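Exotoxin 5 (Staphylococcus aureus subsp. aureus COL, PDB 3R2I) is a secreted superantigen-like protein of uncharacterised function that probably interferes with host immune defences. Local coordinates at residues Phe72-Ile77 with Lys97-Phe102; Ile169-Phe174 with Ile194-Leu199. All blocks are in the same frame, centred on the assembly; numbering follows the deposited sequence.

Contact 1 of 2, residues Phe72-Ile77 with Lys97-Phe102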
loop_
_atom_site.group_PDB
_atom_site.type_symbol
_atom_site.label_atom_id
_atom_site.label_comp_id
_atom_site.label_asym_id
_atom_site.label_seq_id
_atom_site.Cartn_x
_atom_site.Cartn_y
_atom_site.Cartn_z
ATOM N N PHE A 72 2.145 7.523 -5.870
ATOM C CA PHE A 72 1.519 7.871 -7.126
ATOM C C PHE A 72 0.388 6.889 -7.400
ATOM O O PHE A 72 0.472 5.702 -7.028
ATOM C CB PHE A 72 2.565 7.826 -8.254
ATOM C CG PHE A 72 3.774 8.718 -8.008
ATOM C CD1 PHE A 72 4.919 8.214 -7.403
ATOM C CD2 PHE A 72 3.753 10.040 -8.352
ATOM C CE1 PHE A 72 6.013 9.022 -7.138
ATOM C CE2 PHE A 72 4.853 10.856 -8.102
ATOM C CZ PHE A 72 5.978 10.335 -7.494
ATOM N N GLU A 73 -0.647 7.398 -8.063
ATOM C CA GLU A 73 -1.869 6.642 -8.383
ATOM C C GLU A 73 -2.316 6.745 -9.846
ATOM O O GLU A 73 -3.408 7.178 -10.122
ATOM C CB GLU A 73 -3.002 7.112 -7.458
ATOM C CG GLU A 73 -2.682 6.786 -5.999
ATOM C CD GLU A 73 -3.714 7.289 -4.999
ATOM O OE1 GLU A 73 -4.929 7.282 -5.308
ATOM O OE2 GLU A 73 -3.293 7.649 -3.881
ATOM N N PRO A 74 -1.456 6.346 -10.782
ATOM C CA PRO A 74 -1.834 6.412 -12.176
ATOM C C PRO A 74 -2.998 5.440 -12.380
ATOM O O PRO A 74 -3.045 4.381 -11.762
ATOM C CB PRO A 74 -0.565 5.960 -12.893
ATOM C CG PRO A 74 0.168 5.138 -11.874
ATOM C CD PRO A 74 -0.083 5.850 -10.616
ATOM N N THR A 75 -3.914 5.811 -13.263
ATOM C CA THR A 75 -5.140 5.062 -13.454
ATOM C C THR A 75 -5.453 4.743 -14.898
ATOM O O THR A 75 -4.999 5.423 -15.820
ATOM C CB THR A 75 -6.338 5.885 -12.866
ATOM O OG1 THR A 75 -7.564 5.155 -13.025
ATOM C CG2 THR A 75 -6.487 7.251 -13.573
ATOM N N ASN A 76 -6.265 3.707 -15.068
ATOM C CA ASN A 76 -6.751 3.270 -16.383
ATOM C C ASN A 76 -5.629 3.056 -17.363
ATOM O O ASN A 76 -5.617 3.604 -18.432
ATOM C CB ASN A 76 -7.733 4.300 -16.944
ATOM C CG ASN A 76 -8.505 3.764 -18.162
ATOM O OD1 ASN A 76 -8.675 2.548 -18.321
ATOM N ND2 ASN A 76 -8.996 4.674 -19.002
ATOM N N ILE A 77 -4.717 2.189 -16.992
ATOM C CA ILE A 77 -3.542 1.932 -17.779
ATOM C C ILE A 77 -3.692 0.691 -18.623
ATOM O O ILE A 77 -4.288 -0.301 -18.185
ATOM C CB ILE A 77 -2.360 1.738 -16.836
ATOM C CG1 ILE A 77 -2.181 2.995 -15.970
ATOM C CG2 ILE A 77 -1.094 1.490 -17.614
ATOM C CD1 ILE A 77 -1.537 2.717 -14.639
ATOM N N LYS A 97 5.278 11.208 -15.623
ATOM C CA LYS A 97 6.006 10.189 -14.881
ATOM C C LYS A 97 6.075 8.865 -15.592
ATOM O O LYS A 97 5.087 8.397 -16.157
ATOM C CB LYS A 97 5.377 9.989 -13.485
ATOM C CG LYS A 97 6.052 10.677 -12.284
ATOM C CD LYS A 97 5.872 12.185 -12.110
ATOM C CE LYS A 97 6.689 12.670 -10.865
ATOM N NZ LYS A 97 6.520 14.123 -10.508
ATOM N N ALA A 98 7.245 8.236 -15.546
ATOM C CA ALA A 98 7.456 6.928 -16.155
ATOM C C ALA A 98 7.515 5.952 -14.998
ATOM O O ALA A 98 8.130 6.202 -13.969
ATOM C CB ALA A 98 8.724 6.893 -16.973
ATOM N N PHE A 99 6.807 4.863 -15.156
ATOM C CA PHE A 99 6.695 3.880 -14.143
ATOM C C PHE A 99 7.221 2.518 -14.612
ATOM O O PHE A 99 7.102 2.174 -15.777
ATOM C CB PHE A 99 5.207 3.762 -13.788
ATOM C CG PHE A 99 4.621 5.013 -13.148
ATOM C CD1 PHE A 99 4.719 5.213 -11.781
ATOM C CD2 PHE A 99 3.951 5.951 -13.896
ATOM C CE1 PHE A 99 4.151 6.345 -11.169
ATOM C CE2 PHE A 99 3.403 7.096 -13.287
ATOM C CZ PHE A 99 3.512 7.282 -11.925
ATOM N N LYS A 100 7.815 1.770 -13.700
ATOM C CA LYS A 100 8.287 0.417 -13.983
ATOM C C LYS A 100 7.785 -0.428 -12.809
ATOM O O LYS A 100 8.295 -0.339 -11.707
ATOM C CB LYS A 100 9.805 0.353 -14.208
ATOM C CG LYS A 100 10.336 -1.085 -14.361
ATOM C CD LYS A 100 11.835 -1.154 -14.675
ATOM C CE LYS A 100 12.188 -1.065 -16.201
ATOM N NZ LYS A 100 12.021 0.186 -16.953
ATOM N N VAL A 101 6.715 -1.192 -13.044
ATOM C CA VAL A 101 6.080 -1.982 -11.996
ATOM C C VAL A 101 6.470 -3.439 -12.109
ATOM O O VAL A 101 6.177 -4.093 -13.117
ATOM C CB VAL A 101 4.568 -1.777 -12.042
ATOM C CG1 VAL A 101 3.865 -2.555 -10.905
ATOM C CG2 VAL A 101 4.263 -0.286 -11.915
ATOM N N PHE A 102 7.154 -3.927 -11.069
ATOM C CA PHE A 102 7.679 -5.290 -11.033
ATOM C C PHE A 102 6.599 -6.276 -10.678
ATOM O O PHE A 102 5.685 -5.964 -9.883
ATOM C CB PHE A 102 8.861 -5.412 -10.052
ATOM C CG PHE A 102 10.115 -4.746 -10.533
ATOM C CD1 PHE A 102 10.207 -3.357 -10.610
ATOM C CD2 PHE A 102 11.205 -5.489 -10.928
ATOM C CE1 PHE A 102 11.354 -2.735 -11.091
ATOM C CE2 PHE A 102 12.365 -4.865 -11.415
ATOM C CZ PHE A 102 12.440 -3.491 -11.489
#
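Phe72 and Phe99 each set CG anti to their own carbonyl carbon (chi1 -56° and -66°), and these torsions carry the two rings from loop 72-77 and strand 97-102 into one apolar cluster. They meet as an offset edge-to-face pair: the edge of Phe99 turns toward the face of Phe72, with centroids 5.9 Å apart and planes at 71°. The nearest approach is not ring to ring, however. Phe72 CB comes to 3.6 Å from Phe99 CE1, lying at the edge of the Phe99 ring and close to its plane. Pro74 takes a face of the same ring, and the Pro74 and Phe99 side chains reach toward each other from opposite directions. Pro74 CG lies 4.1 Å from the Phe99 ring centroid and nearly along the ring normal, a CH-pi contact displaced a little toward the rim at CZ and CE2. Phe99 is thus met from two directions by one loop, at the edge by Phe72 and over a face by Pro74. Lys97, two residues earlier on the strand, bends at chi2 and crosses Phe72 at about a right angle, its methylene CE 3.8 Å from Phe72 CE2. This is an apolar contact between the lysine methylene and the Phe72 ring, at the exposed border of the cluster. Ile133 on strand 133-141 touches Phe72, Lys97 and Phe99, while backbone hydrogen bonds join Phe72 to Ala122 and Pro74 to Val120, so the loop is also fastened along another part of the OB-fold domain. No hydrogen bond links the two segments themselves; they are joined by van der Waals and aromatic contacts, which implies that shape fit and the removal of apolar surface from water hold the loop against this strand.

Contact 2 of 2, residues Ile169-Phe174 with Ile194-Leu199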
loop_
_atom_site.group_PDB
_atom_site.type_symbol
_atom_site.label_atom_id
_atom_site.label_comp_id
_atom_site.label_asym_id
_atom_site.label_seq_id
_atom_site.Cartn_x
_atom_site.Cartn_y
_atom_site.Cartn_z
ATOM N N ILE A 169 -7.921 6.761 19.379
ATOM C CA ILE A 169 -8.259 7.924 18.547
ATOM C C ILE A 169 -8.746 7.535 17.152
ATOM O O ILE A 169 -8.101 6.746 16.462
ATOM C CB ILE A 169 -6.989 8.787 18.364
ATOM C CG1 ILE A 169 -6.533 9.374 19.707
ATOM C CG2 ILE A 169 -7.152 9.920 17.324
ATOM C CD1 ILE A 169 -5.134 9.919 19.652
ATOM N N ASN A 170 -9.886 8.085 16.744
ATOM C CA ASN A 170 -10.421 7.864 15.405
ATOM C C ASN A 170 -9.788 8.801 14.410
ATOM O O ASN A 170 -9.502 9.966 14.722
ATOM C CB ASN A 170 -11.943 8.056 15.396
ATOM C CG ASN A 170 -12.672 6.804 15.847
ATOM O OD1 ASN A 170 -12.705 5.833 15.121
ATOM N ND2 ASN A 170 -13.264 6.831 17.023
ATOM N N GLU A 171 -9.580 8.282 13.213
ATOM C CA GLU A 171 -9.004 9.015 12.095
ATOM C C GLU A 171 -9.978 8.853 10.937
ATOM O O GLU A 171 -10.713 7.891 10.891
ATOM C CB GLU A 171 -7.667 8.388 11.726
ATOM C CG GLU A 171 -6.649 8.466 12.853
ATOM C CD GLU A 171 -6.053 9.849 12.993
ATOM O OE1 GLU A 171 -5.450 10.129 14.049
ATOM O OE2 GLU A 171 -6.138 10.627 12.012
ATOM N N LEU A 172 -9.989 9.798 10.000
ATOM C CA LEU A 172 -10.930 9.748 8.894
ATOM C C LEU A 172 -10.187 9.242 7.639
ATOM O O LEU A 172 -9.326 9.905 7.078
ATOM C CB LEU A 172 -11.552 11.111 8.694
ATOM C CG LEU A 172 -12.824 11.190 7.855
ATOM C CD1 LEU A 172 -13.973 10.343 8.516
ATOM C CD2 LEU A 172 -13.259 12.646 7.656
ATOM N N PHE A 173 -10.609 8.081 7.177
ATOM C CA PHE A 173 -9.989 7.407 6.074
ATOM C C PHE A 173 -10.973 7.122 4.915
ATOM O O PHE A 173 -11.911 6.374 5.073
ATOM C CB PHE A 173 -9.450 6.098 6.679
ATOM C CG PHE A 173 -8.510 5.367 5.810
ATOM C CD1 PHE A 173 -7.192 5.745 5.748
ATOM C CD2 PHE A 173 -8.924 4.273 5.083
ATOM C CE1 PHE A 173 -6.306 5.059 4.948
ATOM C CE2 PHE A 173 -8.040 3.584 4.283
ATOM C CZ PHE A 173 -6.746 3.995 4.191
ATOM N N PHE A 174 -10.753 7.719 3.752
ATOM C CA PHE A 174 -11.600 7.481 2.586
ATOM C C PHE A 174 -10.860 6.610 1.575
ATOM O O PHE A 174 -9.668 6.770 1.389
ATOM C CB PHE A 174 -11.965 8.798 1.907
ATOM C CG PHE A 174 -12.885 9.688 2.725
ATOM C CD1 PHE A 174 -14.232 9.390 2.831
ATOM C CD2 PHE A 174 -12.408 10.839 3.341
ATOM C CE1 PHE A 174 -15.092 10.193 3.565
ATOM C CE2 PHE A 174 -13.263 11.660 4.049
ATOM C CZ PHE A 174 -14.619 11.335 4.156
ATOM N N ILE A 194 3.330 7.804 10.870
ATOM C CA ILE A 194 4.578 8.558 10.951
ATOM C C ILE A 194 4.337 10.032 11.236
ATOM O O ILE A 194 4.925 10.571 12.151
ATOM C CB ILE A 194 5.422 8.460 9.647
ATOM C CG1 ILE A 194 5.960 7.032 9.448
ATOM C CG2 ILE A 194 6.612 9.434 9.684
ATOM C CD1 ILE A 194 6.630 6.822 8.087
ATOM N N GLU A 195 3.467 10.687 10.475
ATOM C CA GLU A 195 3.257 12.141 10.639
ATOM C C GLU A 195 2.533 12.509 11.934
ATOM O O GLU A 195 2.968 13.421 12.638
ATOM C CB GLU A 195 2.425 12.786 9.505
ATOM C CG GLU A 195 2.628 12.345 8.040
ATOM C CD GLU A 195 3.895 12.815 7.322
ATOM O OE1 GLU A 195 4.987 13.022 7.978
ATOM O OE2 GLU A 195 3.760 12.956 6.050
ATOM N N LYS A 196 1.470 11.788 12.272
ATOM C CA LYS A 196 0.665 12.150 13.460
ATOM C C LYS A 196 1.168 11.515 14.717
ATOM O O LYS A 196 1.117 12.137 15.763
ATOM C CB LYS A 196 -0.774 11.668 13.312
ATOM C CG LYS A 196 -1.346 11.874 11.943
ATOM C CD LYS A 196 -2.232 13.073 11.721
ATOM C CE LYS A 196 -3.662 12.790 12.179
ATOM N NZ LYS A 196 -4.618 13.713 11.481
ATOM N N TYR A 197 1.666 10.281 14.632
ATOM C CA TYR A 197 2.095 9.572 15.836
ATOM C C TYR A 197 3.591 9.373 16.008
ATOM O O TYR A 197 4.019 8.760 16.980
ATOM C CB TYR A 197 1.362 8.232 15.909
ATOM C CG TYR A 197 -0.162 8.405 15.936
ATOM C CD1 TYR A 197 -0.873 8.618 14.762
ATOM C CD2 TYR A 197 -0.874 8.371 17.131
ATOM C CE1 TYR A 197 -2.242 8.808 14.769
ATOM C CE2 TYR A 197 -2.247 8.570 17.155
ATOM C CZ TYR A 197 -2.928 8.789 15.962
ATOM O OH TYR A 197 -4.301 8.995 15.955
ATOM N N ARG A 198 4.375 9.907 15.079
ATOM C CA ARG A 198 5.812 9.772 15.088
ATOM C C ARG A 198 6.340 8.331 15.079
ATOM O O ARG A 198 7.377 8.050 15.698
ATOM C CB ARG A 198 6.453 10.580 16.215
ATOM C CG ARG A 198 6.186 12.061 16.095
ATOM C CD ARG A 198 6.946 12.904 17.156
ATOM N NE ARG A 198 8.398 12.863 16.970
ATOM C CZ ARG A 198 9.076 13.648 16.126
ATOM N NH1 ARG A 198 8.425 14.551 15.379
ATOM N NH2 ARG A 198 10.411 13.538 16.029
ATOM N N LEU A 199 5.650 7.449 14.384
ATOM C CA LEU A 199 6.131 6.117 14.136
ATOM C C LEU A 199 7.456 6.178 13.430
ATOM O O LEU A 199 7.625 6.946 12.535
ATOM C CB LEU A 199 5.129 5.308 13.331
ATOM C CG LEU A 199 5.514 3.876 12.984
ATOM C CD1 LEU A 199 5.688 3.060 14.217
ATOM C CD2 LEU A 199 4.515 3.241 12.075
#
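The Tyr197 ring meets segment 169-174 along its edge: Glu171 OE1 and Ile169 CD1 both lie there, near the ring plane. The carboxylate of Glu171 is turned 75° from that plane, and the two side chains reach toward each other from opposite directions. Tyr197 OH donates a hydrogen bond to Glu171 OE1, modelled at a very short 2.5 Å; the exact length is doubtful and argues for no special strength. Beside this bond, Ile169 CG2 sits 3.3 Å from Tyr197 OH and Ile169 CD1 lies 4.0 Å from Tyr197 CE2, giving the phenol end an apolar flank. Glu171 is bent at chi2 (-77°), folding its carboxylate back so that each oxygen has its own partner. OE2 turns to Lys196, which is itself bent at chi2 and chi3; Glu171 OE2 and Lys196 NZ form a long salt bridge at 3.5 Å, with Lys196 CE slightly nearer to the same oxygen at 3.3 Å. The ammonium group would be expected to favour the charged form of the carboxylate, though only modestly in this surface position. Two consecutive residues from the last turn of helix 182-197 therefore share one glutamate. Arg198 then leaves the helix with positive phi. The Tyr197 side chain also touches Leu192 on its own helix and Val158 on strand 155-160, the neighbour of strand 167-172, so the ring bridges helix and sheet. A long helix lying across a mixed sheet, here fastened near its C-terminal end to an outermost strand, is the hallmark of the beta-grasp domain of staphylococcal and streptococcal toxins.

From the N terminus, helix 57-68 leads into the loop that opens contact 1. The chain then runs through strands 77-84 and 87-94 before strand 97-103 closes that loop within the OB-fold domain. Further on, strand 167-172 opens contact 2, and the chain passes through strand 179-181 and along helix 182-197, whose last turn closes it in the beta-grasp domain. The two closures follow in series, neither nesting nor crossing, on opposite sides of the chain's centre. The centres of contact 1 and contact 2 are about 26 Å apart, and the nearest atoms of contact 1 and contact 2 about 8 Å apart. Across this divide, a salt bridge joins Glu73 of the first loop to Lys188 on helix 182-197.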